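Local coordinates for calcium uptake protein 2, mitochondrial (Homo sapiens, PDB 6LB7) that probably regulates calcium entry into mitochondria as a calcium-binding EF-hand partner of calcium uptake protein 1 at the mitochondrial uniporter, at residues Tyr27-Phe33 with Leu76-Ile82. Numbering follows the deposited sequence.
Sequences YMTPRDF and LGDKGLI
Two loops that each run into a helix can be tied by a single beta bridge, as extended M28 and I82 are here. They form one antiparallel hydrogen-bonded pair, CA atoms 5.0 Å apart: M28 N donates to I82 O at 2.9 Å, and I82 N returns a weak bond to M28 O at 2.7 Å. I82, the residue with the most surface covered, has an m,t side chain whose CD1 lies 3.9 Å from P30 CA and 3.8 Å from F33 CB. Such pairing, with helices 30-38 and 84-94 following, resembles the short beta link between paired EF-hand loops; the calcium ion is held elsewhere, by a loop including D109 and E120. P30 begins its helix after T29, whose OG1 (chi1 p) accepts from D32 N at 3.1 Å while T29 N donates to D32 OD2 at 3.0 Å, a capping box. P30 CG lies 3.8 Å from L76 CB, and P30 CD 3.6 Å from G80 CA. G77, the first residue after helix 72-76, takes positive phi within a type II' turn from L76 to K79; its O accepts from R31 N at 2.9 Å. D78 OD1 takes a bond from T29 OG1 at 3.0 Å, and a water links it to D32 OD1 and R31 NH1.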
loop_
_atom_site.group_PDB
_atom_site.type_symbol
_atom_site.label_atom_id
_atom_site.label_comp_id
_atom_site.label_asym_id
_atom_site.label_seq_id
_atom_site.Cartn_x
_atom_site.Cartn_y
_atom_site.Cartn_z
ATOM N N TYR B 27 28.063 -16.424 4.198
ATOM C CA TYR B 27 27.740 -15.442 5.219
ATOM C C TYR B 27 28.464 -14.135 4.925
ATOM O O TYR B 27 29.581 -14.129 4.403
ATOM C CB TYR B 27 28.097 -15.944 6.624
ATOM C CG TYR B 27 27.332 -17.196 7.020
ATOM C CD1 TYR B 27 27.863 -18.462 6.791
ATOM C CD2 TYR B 27 26.062 -17.113 7.578
ATOM C CE1 TYR B 27 27.157 -19.610 7.139
ATOM C CE2 TYR B 27 25.356 -18.239 7.946
ATOM C CZ TYR B 27 25.906 -19.488 7.719
ATOM O OH TYR B 27 25.192 -20.602 8.064
ATOM N N MET B 28 27.803 -13.027 5.246
ATOM C CA MET B 28 28.420 -11.713 5.281
ATOM C C MET B 28 28.933 -11.393 6.678
ATOM O O MET B 28 28.317 -11.758 7.677
ATOM C CB MET B 28 27.403 -10.649 4.880
ATOM C CG MET B 28 27.004 -10.649 3.446
ATOM S SD MET B 28 25.680 -9.421 3.272
ATOM C CE MET B 28 25.805 -9.084 1.521
ATOM N N THR B 29 30.059 -10.680 6.743
ATOM C CA THR B 29 30.346 -9.905 7.940
ATOM C C THR B 29 29.562 -8.602 7.898
ATOM O O THR B 29 29.056 -8.210 6.846
ATOM C CB THR B 29 31.833 -9.576 8.038
ATOM O OG1 THR B 29 32.210 -8.756 6.918
ATOM C CG2 THR B 29 32.694 -10.873 8.093
ATOM N N PRO B 30 29.451 -7.899 9.028
ATOM C CA PRO B 30 28.824 -6.561 8.989
ATOM C C PRO B 30 29.491 -5.620 7.990
ATOM O O PRO B 30 28.807 -4.836 7.322
ATOM C CB PRO B 30 28.966 -6.068 10.434
ATOM C CG PRO B 30 28.934 -7.363 11.245
ATOM C CD PRO B 30 29.691 -8.373 10.404
ATOM N N ARG B 31 30.813 -5.712 7.846
ATOM C CA ARG B 31 31.521 -4.949 6.823
ATOM C C ARG B 31 31.006 -5.296 5.428
ATOM O O ARG B 31 30.693 -4.397 4.629
ATOM C CB ARG B 31 33.028 -5.214 6.924
ATOM C CG ARG B 31 33.908 -4.434 5.922
ATOM C CD ARG B 31 35.386 -4.660 6.238
ATOM N NE ARG B 31 36.284 -3.823 5.454
ATOM C CZ ARG B 31 36.633 -4.093 4.199
ATOM N NH1 ARG B 31 36.152 -5.178 3.606
ATOM N NH2 ARG B 31 37.458 -3.285 3.537
ATOM N N ASP B 32 30.922 -6.600 5.115
ATOM C CA ASP B 32 30.351 -7.046 3.845
ATOM C C ASP B 32 28.980 -6.438 3.610
ATOM O O ASP B 32 28.658 -5.994 2.500
ATOM C CB ASP B 32 30.193 -8.570 3.813
ATOM C CG ASP B 32 31.505 -9.320 3.788
ATOM O OD1 ASP B 32 32.551 -8.739 3.429
ATOM O OD2 ASP B 32 31.464 -10.532 4.103
ATOM N N PHE B 33 28.119 -6.522 4.625
ATOM C CA PHE B 33 26.753 -6.041 4.489
ATOM C C PHE B 33 26.731 -4.557 4.154
ATOM O O PHE B 33 26.043 -4.128 3.218
ATOM C CB PHE B 33 25.969 -6.303 5.779
ATOM C CG PHE B 33 24.637 -5.627 5.797
ATOM C CD1 PHE B 33 23.616 -6.068 4.977
ATOM C CD2 PHE B 33 24.418 -4.533 6.607
ATOM C CE1 PHE B 33 22.390 -5.439 4.986
ATOM C CE2 PHE B 33 23.203 -3.893 6.606
ATOM C CZ PHE B 33 22.194 -4.342 5.798
ATOM N N LEU B 76 31.574 -3.403 14.542
ATOM C CA LEU B 76 31.883 -4.821 14.356
ATOM C C LEU B 76 32.840 -5.057 13.196
ATOM O O LEU B 76 33.730 -5.907 13.283
ATOM C CB LEU B 76 30.600 -5.613 14.124
ATOM C CG LEU B 76 29.710 -5.777 15.353
ATOM C CD1 LEU B 76 28.360 -6.358 14.929
ATOM C CD2 LEU B 76 30.419 -6.672 16.360
ATOM N N GLY B 77 32.648 -4.366 12.088
ATOM C CA GLY B 77 33.539 -4.595 10.955
ATOM C C GLY B 77 33.451 -6.027 10.469
ATOM O O GLY B 77 32.363 -6.531 10.167
ATOM N N ASP B 78 34.607 -6.712 10.406
ATOM C CA ASP B 78 34.661 -8.101 9.948
ATOM C C ASP B 78 34.322 -9.094 11.050
ATOM O O ASP B 78 34.276 -10.310 10.799
ATOM C CB ASP B 78 36.046 -8.436 9.385
ATOM C CG ASP B 78 36.183 -8.086 7.904
ATOM O OD1 ASP B 78 35.180 -8.158 7.140
ATOM O OD2 ASP B 78 37.311 -7.755 7.496
ATOM N N LYS B 79 34.020 -8.592 12.239
ATOM C CA LYS B 79 33.805 -9.464 13.383
ATOM C C LYS B 79 32.297 -9.687 13.603
ATOM O O LYS B 79 31.663 -9.222 14.554
ATOM C CB LYS B 79 34.539 -8.869 14.575
ATOM C CG LYS B 79 33.820 -8.751 15.789
ATOM C CD LYS B 79 33.933 -9.896 16.621
ATOM C CE LYS B 79 33.319 -9.746 17.702
ATOM N NZ LYS B 79 33.624 -10.717 18.489
ATOM N N GLY B 80 31.775 -10.513 12.711
ATOM C CA GLY B 80 30.386 -10.908 12.827
ATOM C C GLY B 80 29.965 -11.774 11.671
ATOM O O GLY B 80 30.735 -12.065 10.751
ATOM N N LEU B 81 28.700 -12.153 11.711
ATOM C CA LEU B 81 28.218 -13.062 10.695
ATOM C C LEU B 81 26.735 -12.795 10.513
ATOM O O LEU B 81 25.995 -12.699 11.498
ATOM C CB LEU B 81 28.530 -14.504 11.127
ATOM C CG LEU B 81 28.419 -15.651 10.178
ATOM C CD1 LEU B 81 28.754 -16.874 10.825
ATOM C CD2 LEU B 81 27.054 -15.739 9.793
ATOM N N ILE B 82 26.355 -12.732 9.237
ATOM C CA ILE B 82 25.007 -12.377 8.817
ATOM C C ILE B 82 24.597 -13.356 7.730
ATOM O O ILE B 82 25.291 -13.486 6.712
ATOM C CB ILE B 82 24.921 -10.932 8.298
ATOM C CG1 ILE B 82 25.337 -9.920 9.377
ATOM C CG2 ILE B 82 23.519 -10.646 7.757
ATOM C CD1 ILE B 82 25.484 -8.475 8.841
HETATM O O HOH W 1 34.867 -7.625 4.693
#